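Local coordinates for DisA protein (Sorangium cellulosum, PDB 6CCA) that methylates carbon in polyketide intermediates, probably installing gem-dimethyl groups on the trans-acyltransferase assembly line that makes disorazol, at residues 95-100 with 167-172; 174-179 with 349-354; 87-92 with 121-126; 68-73 with 129-134. All coordinates share one frame; numbering follows the deposited sequence.

Contact 1 (95-100 with 167-172); sequences LGVAGR and ELLRGQ
Two helix ends meet backbone to backbone, with V97 CA and R170 CA only 4.5 Å apart and the N-H of A98 bonded to the carbonyl of L169 (A98 N to L169 O 3.0 Å). Weaker CA-H...O contacts run both ways beside it: R170 CA lies 3.4 Å from G96 O, and V97 CA faces L169 O. The main side-chain grip comes from R170. Its CG sits anti to the carbonyl carbon (chi1 -70°) and the chain then runs extended to NE, carrying the guanidinium edge-on to the carbonyl of L95. Both donors on that edge go to one oxygen: R170 NE reaches L95 O at 2.8 Å, almost in line with the C=O bond, while R170 NH2 is at 3.2 Å with a more bent N-H. L95 O lies in the guanidinium plane, so the paired bonds fix the rotation of the group. Each partner is a Schellman helix end: G96, with positive phi, closes helix 88-95, and G171, also with positive phi, closes helix 165-169, with G171 N and Q172 N bonding back into its last turn. The methyl of A98 rests over the second of these ends, 3.7 Å from L169 O and near R170 O and G171 N. Deeper in, V97 CG2 packs on L169 CG at 4.3 Å, and these two side chains continue onto Y105 and L104 of helix 102-114. M76 touches both L95 and R170. The R100 side chain passes on to a salt bridge with D352.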
loop_
_atom_site.group_PDB
_atom_site.type_symbol
_atom_site.label_atom_id
_atom_site.label_comp_id
_atom_site.label_asym_id
_atom_site.label_seq_id
_atom_site.Cartn_x
_atom_site.Cartn_y
_atom_site.Cartn_z
ATOM N N LEU A 95 3.508 -27.031 13.709
ATOM C CA LEU A 95 2.585 -26.687 12.595
ATOM C C LEU A 95 3.271 -26.671 11.264
ATOM O O LEU A 95 2.612 -26.808 10.241
ATOM C CB LEU A 95 1.952 -25.292 12.816
ATOM C CG LEU A 95 0.939 -25.183 13.949
ATOM C CD1 LEU A 95 0.494 -23.734 14.127
ATOM C CD2 LEU A 95 -0.247 -26.076 13.657
ATOM N N GLY A 96 4.590 -26.462 11.254
ATOM C CA GLY A 96 5.377 -26.534 10.004
ATOM C C GLY A 96 5.591 -25.179 9.353
ATOM O O GLY A 96 5.869 -25.082 8.177
ATOM N N VAL A 97 5.496 -24.127 10.139
ATOM C CA VAL A 97 5.578 -22.799 9.592
ATOM C C VAL A 97 6.923 -22.559 8.941
ATOM O O VAL A 97 7.954 -22.879 9.494
ATOM C CB VAL A 97 5.349 -21.771 10.688
ATOM C CG1 VAL A 97 5.600 -20.348 10.182
ATOM C CG2 VAL A 97 3.959 -21.953 11.254
ATOM N N ALA A 98 6.895 -21.968 7.759
ATOM C CA ALA A 98 8.082 -21.801 6.977
ATOM C C ALA A 98 8.927 -20.776 7.623
ATOM O O ALA A 98 8.427 -19.767 8.133
ATOM C CB ALA A 98 7.738 -21.350 5.564
ATOM N N GLY A 99 10.240 -20.988 7.525
ATOM C CA GLY A 99 11.146 -20.069 8.132
ATOM C C GLY A 99 10.874 -18.629 7.755
ATOM O O GLY A 99 10.906 -17.763 8.628
ATOM N N ARG A 100 10.601 -18.344 6.472
ATOM C CA ARG A 100 10.437 -16.948 6.058
ATOM C C ARG A 100 9.181 -16.299 6.712
ATOM O O ARG A 100 9.038 -15.053 6.706
ATOM C CB ARG A 100 10.375 -16.805 4.541
ATOM C CG ARG A 100 9.084 -17.324 3.938
ATOM C CD ARG A 100 8.787 -16.773 2.550
ATOM N NE ARG A 100 8.725 -17.844 1.567
ATOM C CZ ARG A 100 8.834 -17.662 0.251
ATOM N NH1 ARG A 100 9.000 -16.439 -0.265
ATOM N NH2 ARG A 100 8.781 -18.712 -0.563
ATOM N N GLU A 167 -1.394 -24.647 3.728
ATOM C CA GLU A 167 -0.346 -24.669 2.689
ATOM C C GLU A 167 0.513 -23.425 2.540
ATOM O O GLU A 167 1.711 -23.523 2.388
ATOM C CB GLU A 167 -0.949 -25.012 1.357
ATOM C CG GLU A 167 -1.574 -26.408 1.321
ATOM C CD GLU A 167 -2.529 -26.507 0.171
ATOM O OE1 GLU A 167 -2.040 -26.869 -0.927
ATOM O OE2 GLU A 167 -3.732 -26.140 0.312
ATOM N N LEU A 168 -0.096 -22.254 2.581
ATOM C CA LEU A 168 0.605 -21.008 2.462
ATOM C C LEU A 168 1.641 -20.883 3.574
ATOM O O LEU A 168 2.799 -20.554 3.347
ATOM C CB LEU A 168 -0.393 -19.836 2.510
ATOM C CG LEU A 168 -1.184 -19.643 1.205
ATOM C CD1 LEU A 168 -2.331 -18.710 1.387
ATOM C CD2 LEU A 168 -0.314 -19.080 0.084
ATOM N N LEU A 169 1.194 -21.137 4.790
ATOM C CA LEU A 169 1.973 -20.838 5.955
ATOM C C LEU A 169 3.137 -21.819 6.092
ATOM O O LEU A 169 4.215 -21.425 6.575
ATOM C CB LEU A 169 1.060 -20.913 7.171
ATOM C CG LEU A 169 1.325 -20.102 8.395
ATOM C CD1 LEU A 169 1.735 -18.668 8.092
ATOM C CD2 LEU A 169 0.082 -20.208 9.289
ATOM N N ARG A 170 2.914 -23.057 5.646
ATOM C CA ARG A 170 3.946 -24.070 5.576
ATOM C C ARG A 170 4.861 -23.846 4.378
ATOM O O ARG A 170 5.814 -24.554 4.257
ATOM C CB ARG A 170 3.341 -25.466 5.471
ATOM C CG ARG A 170 2.654 -25.930 6.733
ATOM C CD ARG A 170 1.687 -27.079 6.550
ATOM N NE ARG A 170 1.183 -27.390 7.899
ATOM C CZ ARG A 170 -0.003 -27.890 8.243
ATOM N NH1 ARG A 170 -0.910 -28.187 7.356
ATOM N NH2 ARG A 170 -0.276 -28.089 9.528
ATOM N N GLY A 171 4.569 -22.877 3.511
ATOM C CA GLY A 171 5.377 -22.626 2.306
ATOM C C GLY A 171 5.234 -23.723 1.263
ATOM O O GLY A 171 6.086 -23.852 0.385
ATOM N N GLN A 172 4.161 -24.510 1.364
ATOM C CA GLN A 172 3.921 -25.593 0.444
ATOM C C GLN A 172 3.235 -25.104 -0.834
ATOM O O GLN A 172 3.046 -25.879 -1.754
ATOM C CB GLN A 172 2.987 -26.612 1.027
ATOM C CG GLN A 172 3.232 -27.172 2.405
ATOM C CD GLN A 172 2.093 -28.120 2.767
ATOM O OE1 GLN A 172 1.198 -27.803 3.537
ATOM N NE2 GLN A 172 2.086 -29.262 2.137
#

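Contact 2 (174-179 with 349-354); sequences AATDVL and GLLDGW
A175 O takes two backbone N-H groups, from L179 N at 2.8 Å and from V178 N at 3.0 Å; these bonds belong to the short helix 175-179, in which A175 and L179, about one turn apart, both point at 349-354. Between the segments the contact is van der Waals packing, mostly of apolar groups. The A175 methyl is met by the backbone end of L350: its CB stands 4.0 Å from L350 CB and also rests 3.9 Å from L350 O. The closest approach of side chains is between two leucines that reach toward each other tip to tip, L179 CD1 touching L351 CD2 at 3.7 Å, with L351 CG and CD1 only slightly farther away. L351 leaves the backbone at an angle to the helix, but with CG anti to its carbonyl carbon (chi1 -67°) and an extended second torsion it brings its CD2 branch to the side of the helix that carries A175 and L179. That same CD2 also sits 4.2 Å from A175 CB and 4.3 Å from T176 CG2, so one methyl lies near three residues spaced over about one turn. L350, ending a 3-10 turn, turns the rest of its side chain past A175 toward Y165 and L168. L179 and L350 are buried, whereas T176 stays at the solvent-facing border. The contact seats the helix on the loop that follows helix 342-346: helix 165-169 packs against it through L168, which touches V178 and L350, and helix 152-163 covers L179 through L157 and C161.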
loop_
_atom_site.group_PDB
_atom_site.type_symbol
_atom_site.label_atom_id
_atom_site.label_comp_id
_atom_site.label_asym_id
_atom_site.label_seq_id
_atom_site.Cartn_x
_atom_site.Cartn_y
_atom_site.Cartn_z
ATOM N N ALA A 174 3.130 -21.293 -3.207
ATOM C CA ALA A 174 3.512 -19.908 -3.323
ATOM C C ALA A 174 2.325 -18.963 -3.152
ATOM O O ALA A 174 1.302 -19.145 -3.769
ATOM C CB ALA A 174 4.140 -19.682 -4.707
ATOM N N ALA A 175 2.507 -17.911 -2.375
ATOM C CA ALA A 175 1.479 -16.889 -2.171
ATOM C C ALA A 175 0.876 -16.334 -3.455
ATOM O O ALA A 175 -0.339 -16.192 -3.575
ATOM C CB ALA A 175 2.042 -15.762 -1.333
ATOM N N THR A 176 1.728 -16.038 -4.441
ATOM C CA THR A 176 1.254 -15.505 -5.746
ATOM C C THR A 176 0.335 -16.456 -6.502
ATOM O O THR A 176 -0.585 -16.035 -7.192
ATOM C CB THR A 176 2.467 -15.137 -6.657
ATOM O OG1 THR A 176 3.275 -16.317 -6.828
ATOM C CG2 THR A 176 3.289 -13.983 -6.004
ATOM N N ASP A 177 0.507 -17.736 -6.336
ATOM C CA ASP A 177 -0.461 -18.707 -6.933
ATOM C C ASP A 177 -1.893 -18.619 -6.347
ATOM O O ASP A 177 -2.903 -18.971 -6.975
ATOM C CB ASP A 177 -0.012 -20.122 -6.706
ATOM C CG ASP A 177 1.277 -20.480 -7.467
ATOM O OD1 ASP A 177 1.811 -19.625 -8.210
ATOM O OD2 ASP A 177 1.726 -21.623 -7.257
ATOM N N VAL A 178 -1.983 -18.186 -5.102
ATOM C CA VAL A 178 -3.302 -18.036 -4.490
ATOM C C VAL A 178 -3.836 -16.611 -4.694
ATOM O O VAL A 178 -5.022 -16.399 -4.978
ATOM C CB VAL A 178 -3.190 -18.367 -2.997
ATOM C CG1 VAL A 178 -4.548 -18.204 -2.318
ATOM C CG2 VAL A 178 -2.631 -19.775 -2.811
ATOM N N LEU A 179 -2.965 -15.615 -4.509
ATOM C CA LEU A 179 -3.374 -14.210 -4.688
ATOM C C LEU A 179 -3.573 -13.844 -6.169
ATOM O O LEU A 179 -4.387 -12.986 -6.490
ATOM C CB LEU A 179 -2.321 -13.274 -4.094
ATOM C CG LEU A 179 -2.028 -13.460 -2.619
ATOM C CD1 LEU A 179 -0.748 -12.690 -2.285
ATOM C CD2 LEU A 179 -3.219 -12.952 -1.815
ATOM N N GLY A 349 0.725 -9.660 4.040
ATOM C CA GLY A 349 1.751 -10.291 4.923
ATOM C C GLY A 349 2.410 -11.578 4.495
ATOM O O GLY A 349 3.412 -12.057 5.104
ATOM N N LEU A 350 1.800 -12.219 3.490
ATOM C CA LEU A 350 2.339 -13.403 2.923
ATOM C C LEU A 350 3.416 -13.061 1.862
ATOM O O LEU A 350 4.104 -13.957 1.434
ATOM C CB LEU A 350 1.248 -14.236 2.229
ATOM C CG LEU A 350 0.192 -14.822 3.163
ATOM C CD1 LEU A 350 -1.019 -15.243 2.368
ATOM C CD2 LEU A 350 0.758 -15.968 3.966
ATOM N N LEU A 351 3.578 -11.801 1.492
ATOM C CA LEU A 351 4.467 -11.428 0.341
ATOM C C LEU A 351 5.807 -10.906 0.820
ATOM O O LEU A 351 5.908 -10.298 1.894
ATOM C CB LEU A 351 3.800 -10.342 -0.504
ATOM C CG LEU A 351 2.534 -10.732 -1.271
ATOM C CD1 LEU A 351 1.836 -9.515 -1.908
ATOM C CD2 LEU A 351 2.871 -11.799 -2.284
ATOM N N ASP A 352 6.843 -11.123 0.020
ATOM C CA ASP A 352 8.200 -10.705 0.404
ATOM C C ASP A 352 8.318 -9.221 0.615
ATOM O O ASP A 352 9.020 -8.774 1.508
ATOM C CB ASP A 352 9.182 -11.110 -0.700
ATOM C CG ASP A 352 9.412 -12.626 -0.794
ATOM O OD1 ASP A 352 8.912 -13.409 0.003
ATOM O OD2 ASP A 352 10.122 -13.039 -1.715
ATOM N N GLY A 353 7.623 -8.447 -0.222
ATOM C CA GLY A 353 7.654 -6.978 -0.150
ATOM C C GLY A 353 7.244 -6.424 1.205
ATOM O O GLY A 353 7.752 -5.375 1.644
ATOM N N TRP A 354 6.263 -7.088 1.853
ATOM C CA TRP A 354 5.822 -6.707 3.208
ATOM C C TRP A 354 6.969 -6.757 4.230
ATOM O O TRP A 354 7.036 -5.916 5.141
ATOM C CB TRP A 354 4.722 -7.685 3.667
ATOM C CG TRP A 354 4.042 -7.316 4.970
ATOM C CD1 TRP A 354 4.354 -7.787 6.181
ATOM C CD2 TRP A 354 2.922 -6.437 5.167
ATOM N NE1 TRP A 354 3.520 -7.280 7.135
ATOM C CE2 TRP A 354 2.616 -6.461 6.543
ATOM C CE3 TRP A 354 2.166 -5.637 4.336
ATOM C CZ2 TRP A 354 1.619 -5.719 7.085
ATOM C CZ3 TRP A 354 1.157 -4.888 4.867
ATOM C CH2 TRP A 354 0.878 -4.926 6.236
#

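Contact 3 (87-92 with 121-126); sequences SAATLR and EGDRLF
The type II' turn that begins at E121, with G122 at positive phi in its second position, presents D123 to the start of helix 88-95, where it meets S87, A88 and A89. D123 is bonded three times. Its carbonyl accepts from the backbone, A88 N to D123 O being 3.0 Å. Its carboxylate is swung out with CG anti to the backbone N (chi1 177°), and each oxygen uses its syn lone pair: OD1 takes A89 N at 2.9 Å, and OD2 takes the hydroxyl of S87, OG at 2.8 Å. S87 is the N-cap, and its OG in turn accepts from T90 N at 2.9 Å and from T90 OG1. With A88 N and A89 N both bonded to it, D123 sits at the helix N-terminus, whose dipole probably stabilises the charge. This strand-helix-helix-hairpin order, with strand 85-87 beside strand 124-127, is consistent with a winged-helix fold whose wing carries the turn. R124 follows, pairing with S87 as an antiparallel non-hydrogen-bonded pair. L125 supplies the apolar part: CD1 lies over A88 CA at 3.6 Å and over A88 CB, touches L91 CD2 at 4.3 Å, and both L125 and A88 pack on L109 of helix 102-114.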
loop_
_atom_site.group_PDB
_atom_site.type_symbol
_atom_site.label_atom_id
_atom_site.label_comp_id
_atom_site.label_asym_id
_atom_site.label_seq_id
_atom_site.Cartn_x
_atom_site.Cartn_y
_atom_site.Cartn_z
ATOM N N SER A 87 3.627 -24.027 23.948
ATOM C CA SER A 87 4.781 -23.239 23.673
ATOM C C SER A 87 4.666 -22.733 22.217
ATOM O O SER A 87 4.606 -23.536 21.299
ATOM C CB SER A 87 6.031 -24.092 23.816
ATOM O OG SER A 87 7.070 -23.603 22.987
ATOM N N ALA A 88 4.730 -21.409 22.052
ATOM C CA ALA A 88 4.875 -20.756 20.750
ATOM C C ALA A 88 5.977 -21.372 19.902
ATOM O O ALA A 88 5.759 -21.680 18.720
ATOM C CB ALA A 88 5.125 -19.268 20.923
ATOM N N ALA A 89 7.154 -21.578 20.502
ATOM C CA ALA A 89 8.276 -22.133 19.767
ATOM C C ALA A 89 7.990 -23.567 19.335
ATOM O O ALA A 89 8.277 -23.933 18.177
ATOM C CB ALA A 89 9.555 -22.043 20.584
ATOM N N THR A 90 7.388 -24.351 20.225
ATOM C CA THR A 90 7.064 -25.729 19.914
ATOM C C THR A 90 5.984 -25.852 18.856
ATOM O O THR A 90 6.096 -26.629 17.897
ATOM C CB THR A 90 6.528 -26.449 21.153
ATOM O OG1 THR A 90 7.520 -26.395 22.174
ATOM C CG2 THR A 90 6.220 -27.890 20.831
ATOM N N LEU A 91 4.934 -25.078 19.042
ATOM C CA LEU A 91 3.855 -25.017 18.079
ATOM C C LEU A 91 4.325 -24.636 16.684
ATOM O O LEU A 91 3.962 -25.265 15.761
ATOM C CB LEU A 91 2.803 -24.051 18.557
ATOM C CG LEU A 91 1.515 -23.920 17.769
ATOM C CD1 LEU A 91 0.761 -25.219 17.752
ATOM C CD2 LEU A 91 0.665 -22.795 18.277
ATOM N N ARG A 92 5.139 -23.612 16.550
ATOM C CA ARG A 92 5.606 -23.186 15.239
ATOM C C ARG A 92 6.183 -24.343 14.507
ATOM O O ARG A 92 5.919 -24.562 13.382
ATOM C CB ARG A 92 6.650 -22.108 15.381
ATOM C CG ARG A 92 7.471 -21.789 14.153
ATOM C CD ARG A 92 7.953 -20.371 14.273
ATOM N NE ARG A 92 9.291 -19.989 13.827
ATOM C CZ ARG A 92 9.673 -19.748 12.562
ATOM N NH1 ARG A 92 8.863 -19.957 11.548
ATOM N NH2 ARG A 92 10.898 -19.323 12.300
ATOM N N GLU A 121 2.325 -15.031 27.651
ATOM C CA GLU A 121 3.242 -14.712 28.734
ATOM C C GLU A 121 4.583 -15.271 28.272
ATOM O O GLU A 121 4.868 -16.449 28.387
ATOM C CB GLU A 121 2.729 -15.406 30.011
ATOM C CG GLU A 121 3.094 -14.704 31.266
ATOM C CD GLU A 121 2.808 -15.587 32.476
ATOM O OE1 GLU A 121 3.717 -15.670 33.299
ATOM O OE2 GLU A 121 1.700 -16.216 32.564
ATOM N N GLY A 122 5.378 -14.436 27.612
ATOM C CA GLY A 122 6.582 -14.952 26.985
ATOM C C GLY A 122 6.232 -16.004 25.962
ATOM O O GLY A 122 5.314 -15.795 25.176
ATOM N N ASP A 123 6.893 -17.151 25.996
ATOM C CA ASP A 123 6.662 -18.232 25.066
ATOM C C ASP A 123 5.374 -18.970 25.320
ATOM O O ASP A 123 5.023 -19.840 24.587
ATOM C CB ASP A 123 7.822 -19.214 25.140
ATOM C CG ASP A 123 7.648 -20.410 24.270
ATOM O OD1 ASP A 123 7.788 -20.316 23.054
ATOM O OD2 ASP A 123 7.411 -21.471 24.794
ATOM N N ARG A 124 4.682 -18.618 26.382
ATOM C CA ARG A 124 3.520 -19.360 26.788
ATOM C C ARG A 124 2.182 -18.823 26.317
ATOM O O ARG A 124 1.787 -17.738 26.635
ATOM C CB ARG A 124 3.489 -19.568 28.292
ATOM C CG ARG A 124 2.304 -20.375 28.711
ATOM C CD ARG A 124 2.455 -20.972 30.078
ATOM N NE ARG A 124 1.166 -20.936 30.726
ATOM C CZ ARG A 124 0.480 -21.980 31.132
ATOM N NH1 ARG A 124 0.978 -23.205 31.061
ATOM N NH2 ARG A 124 -0.700 -21.773 31.660
ATOM N N LEU A 125 1.483 -19.679 25.601
ATOM C CA LEU A 125 0.207 -19.385 25.016
ATOM C C LEU A 125 -0.897 -20.115 25.745
ATOM O O LEU A 125 -0.789 -21.265 25.977
ATOM C CB LEU A 125 0.220 -19.821 23.561
ATOM C CG LEU A 125 1.393 -19.332 22.749
ATOM C CD1 LEU A 125 1.403 -19.898 21.353
ATOM C CD2 LEU A 125 1.467 -17.826 22.735
ATOM N N PHE A 126 -1.945 -19.420 26.089
ATOM C CA PHE A 126 -3.038 -19.999 26.814
ATOM C C PHE A 126 -4.307 -19.609 26.091
ATOM O O PHE A 126 -4.593 -18.404 25.910
ATOM C CB PHE A 126 -3.101 -19.448 28.240
ATOM C CG PHE A 126 -4.126 -20.150 29.097
ATOM C CD1 PHE A 126 -3.958 -21.476 29.437
ATOM C CD2 PHE A 126 -5.251 -19.484 29.542
ATOM C CE1 PHE A 126 -4.916 -22.118 30.234
ATOM C CE2 PHE A 126 -6.210 -20.119 30.292
ATOM C CZ PHE A 126 -6.023 -21.417 30.674
#

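Contact 4 (68-73 with 129-134); sequences LLLCIF and ERVTPK
L70 and K134 cross at about a right angle, the leucine methyl CD2 lying against the aliphatic part of the lysine. L70 points from helix 55-75 toward the loop, CG anti to the backbone N (chi1 -179°), and its CD2 branch does the touching, 3.6 Å from K134 CG and 3.9 Å from K134 CE. K134 gets alongside in two steps: the first torsion, with CG anti to the carbonyl carbon, places CG on L70 CD2, and the second bends the chain (chi2 -70°) and brings CE back to the same methyl before the chain straightens to NZ. K134 CB rests 3.9 Å from C71 CB. The C71 sulfur, also anti to its backbone N, comes nearest the backbone of K134 rather than its side chain, 4.0 Å from K134 C, with V138 of helix 135-146 and Y162 of helix 152-163 next to this cysteine. On the other flank V131 offers CG2 to L70 CD2 at a loose 4.5 Å. The loop 129-134, which leads from strand 124-127 into helix 135-146, is thus laid over one side of helix 55-75. Its backbone is also tied there by Q74, whose amide bonds to T132 O and K134 N. The burial of the lysine charge is probably offset at NZ, which forms a salt bridge with E137 and a bond to Y117, away from helix 55-75; the methylenes meanwhile pack as apolar surface.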
loop_
_atom_site.group_PDB
_atom_site.type_symbol
_atom_site.label_atom_id
_atom_site.label_comp_id
_atom_site.label_asym_id
_atom_site.label_seq_id
_atom_site.Cartn_x
_atom_site.Cartn_y
_atom_site.Cartn_z
ATOM N N LEU A 68 -11.415 -15.499 11.560
ATOM C CA LEU A 68 -10.894 -16.307 10.463
ATOM C C LEU A 68 -9.543 -16.869 10.833
ATOM O O LEU A 68 -9.245 -18.024 10.519
ATOM C CB LEU A 68 -10.784 -15.388 9.194
ATOM C CG LEU A 68 -10.557 -16.130 7.868
ATOM C CD1 LEU A 68 -11.645 -17.162 7.496
ATOM C CD2 LEU A 68 -10.368 -15.041 6.794
ATOM N N LEU A 69 -8.685 -16.019 11.420
ATOM C CA LEU A 69 -7.393 -16.453 11.844
ATOM C C LEU A 69 -7.492 -17.574 12.900
ATOM O O LEU A 69 -6.770 -18.558 12.819
ATOM C CB LEU A 69 -6.584 -15.267 12.372
ATOM C CG LEU A 69 -5.213 -15.618 12.888
ATOM C CD1 LEU A 69 -4.338 -16.321 11.882
ATOM C CD2 LEU A 69 -4.501 -14.348 13.393
ATOM N N LEU A 70 -8.345 -17.416 13.878
ATOM C CA LEU A 70 -8.524 -18.505 14.848
ATOM C C LEU A 70 -8.906 -19.814 14.116
ATOM O O LEU A 70 -8.326 -20.906 14.384
ATOM C CB LEU A 70 -9.557 -18.162 15.862
ATOM C CG LEU A 70 -9.815 -19.231 16.955
ATOM C CD1 LEU A 70 -8.566 -19.703 17.683
ATOM C CD2 LEU A 70 -10.873 -18.722 17.966
ATOM N N CYS A 71 -9.837 -19.691 13.171
ATOM C CA CYS A 71 -10.257 -20.816 12.333
ATOM C C CYS A 71 -9.089 -21.434 11.580
ATOM O O CYS A 71 -8.982 -22.676 11.552
ATOM C CB CYS A 71 -11.407 -20.432 11.420
ATOM S SG CYS A 71 -12.274 -21.888 10.757
ATOM N N ILE A 72 -8.163 -20.636 11.035
ATOM C CA ILE A 72 -7.010 -21.199 10.337
ATOM C C ILE A 72 -6.151 -22.084 11.275
ATOM O O ILE A 72 -5.805 -23.243 10.972
ATOM C CB ILE A 72 -6.134 -20.057 9.773
ATOM C CG1 ILE A 72 -6.873 -19.420 8.588
ATOM C CG2 ILE A 72 -4.738 -20.577 9.400
ATOM C CD1 ILE A 72 -6.360 -18.066 8.162
ATOM N N PHE A 73 -5.822 -21.563 12.431
ATOM C CA PHE A 73 -5.140 -22.424 13.438
ATOM C C PHE A 73 -5.919 -23.721 13.779
ATOM O O PHE A 73 -5.303 -24.820 13.859
ATOM C CB PHE A 73 -4.823 -21.626 14.694
ATOM C CG PHE A 73 -3.628 -20.721 14.554
ATOM C CD1 PHE A 73 -2.338 -21.220 14.728
ATOM C CD2 PHE A 73 -3.792 -19.392 14.291
ATOM C CE1 PHE A 73 -1.224 -20.393 14.623
ATOM C CE2 PHE A 73 -2.697 -18.542 14.188
ATOM C CZ PHE A 73 -1.414 -19.023 14.365
ATOM N N GLU A 129 -11.298 -18.478 27.341
ATOM C CA GLU A 129 -12.724 -18.796 27.305
ATOM C C GLU A 129 -13.464 -18.407 26.049
ATOM O O GLU A 129 -14.475 -19.028 25.746
ATOM C CB GLU A 129 -13.445 -18.142 28.506
ATOM C CG GLU A 129 -13.211 -18.906 29.799
ATOM C CD GLU A 129 -13.539 -20.402 29.669
ATOM O OE1 GLU A 129 -14.752 -20.739 29.647
ATOM O OE2 GLU A 129 -12.603 -21.243 29.584
ATOM N N ARG A 130 -12.951 -17.418 25.325
ATOM C CA ARG A 130 -13.567 -16.980 24.080
ATOM C C ARG A 130 -13.326 -17.977 22.950
ATOM O O ARG A 130 -14.006 -17.935 21.925
ATOM C CB ARG A 130 -13.041 -15.599 23.681
ATOM C CG ARG A 130 -14.072 -14.487 23.790
ATOM C CD ARG A 130 -13.630 -13.248 23.029
ATOM N NE ARG A 130 -14.497 -12.966 21.890
ATOM C CZ ARG A 130 -14.093 -12.371 20.772
ATOM N NH1 ARG A 130 -12.830 -11.994 20.639
ATOM N NH2 ARG A 130 -14.954 -12.155 19.786
ATOM N N VAL A 131 -12.360 -18.874 23.134
ATOM C CA VAL A 131 -12.054 -19.856 22.105
ATOM C C VAL A 131 -13.206 -20.914 22.011
ATOM O O VAL A 131 -13.493 -21.604 22.997
ATOM C CB VAL A 131 -10.689 -20.490 22.349
ATOM C CG1 VAL A 131 -10.412 -21.645 21.430
ATOM C CG2 VAL A 131 -9.581 -19.471 22.184
ATOM N N THR A 132 -13.911 -20.942 20.879
ATOM C CA THR A 132 -14.884 -22.000 20.538
ATOM C C THR A 132 -14.590 -22.490 19.081
ATOM O O THR A 132 -13.700 -21.920 18.435
ATOM C CB THR A 132 -16.307 -21.468 20.617
ATOM O OG1 THR A 132 -16.521 -20.510 19.579
ATOM C CG2 THR A 132 -16.597 -20.791 21.990
ATOM N N PRO A 133 -15.309 -23.521 18.595
ATOM C CA PRO A 133 -15.103 -23.978 17.208
ATOM C C PRO A 133 -15.619 -22.910 16.243
ATOM O O PRO A 133 -16.766 -22.509 16.292
ATOM C CB PRO A 133 -15.912 -25.309 17.125
ATOM C CG PRO A 133 -16.034 -25.730 18.612
ATOM C CD PRO A 133 -16.328 -24.389 19.249
ATOM N N LYS A 134 -14.707 -22.378 15.429
ATOM C CA LYS A 134 -15.050 -21.258 14.567
ATOM C C LYS A 134 -15.504 -21.639 13.142
ATOM O O LYS A 134 -16.096 -20.803 12.448
ATOM C CB LYS A 134 -13.840 -20.295 14.465
ATOM C CG LYS A 134 -13.574 -19.596 15.776
ATOM C CD LYS A 134 -14.699 -18.614 16.022
ATOM C CE LYS A 134 -14.685 -18.000 17.389
ATOM N NZ LYS A 134 -15.695 -16.879 17.512
#

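Contact 4 is the most buried and contact 2 is likewise apolar, though it has an exposed border; contacts 1 and 3 are the polar ones, both binding helix ends. Contacts 1 and 3 hold opposite ends of helix 88-95, its C-terminal end and N-cap, about 17 Å apart between centres. Contacts 1 and 2 sit closer, about 12 Å between centres, and touch through helix 165-169 and a salt bridge. L95 links contact 1 to F73 of contact 4, while contact 3 is nested within the loop closed by contact 4. Contact 2 lies nearest the centre of the chain, and contact 3 farthest out.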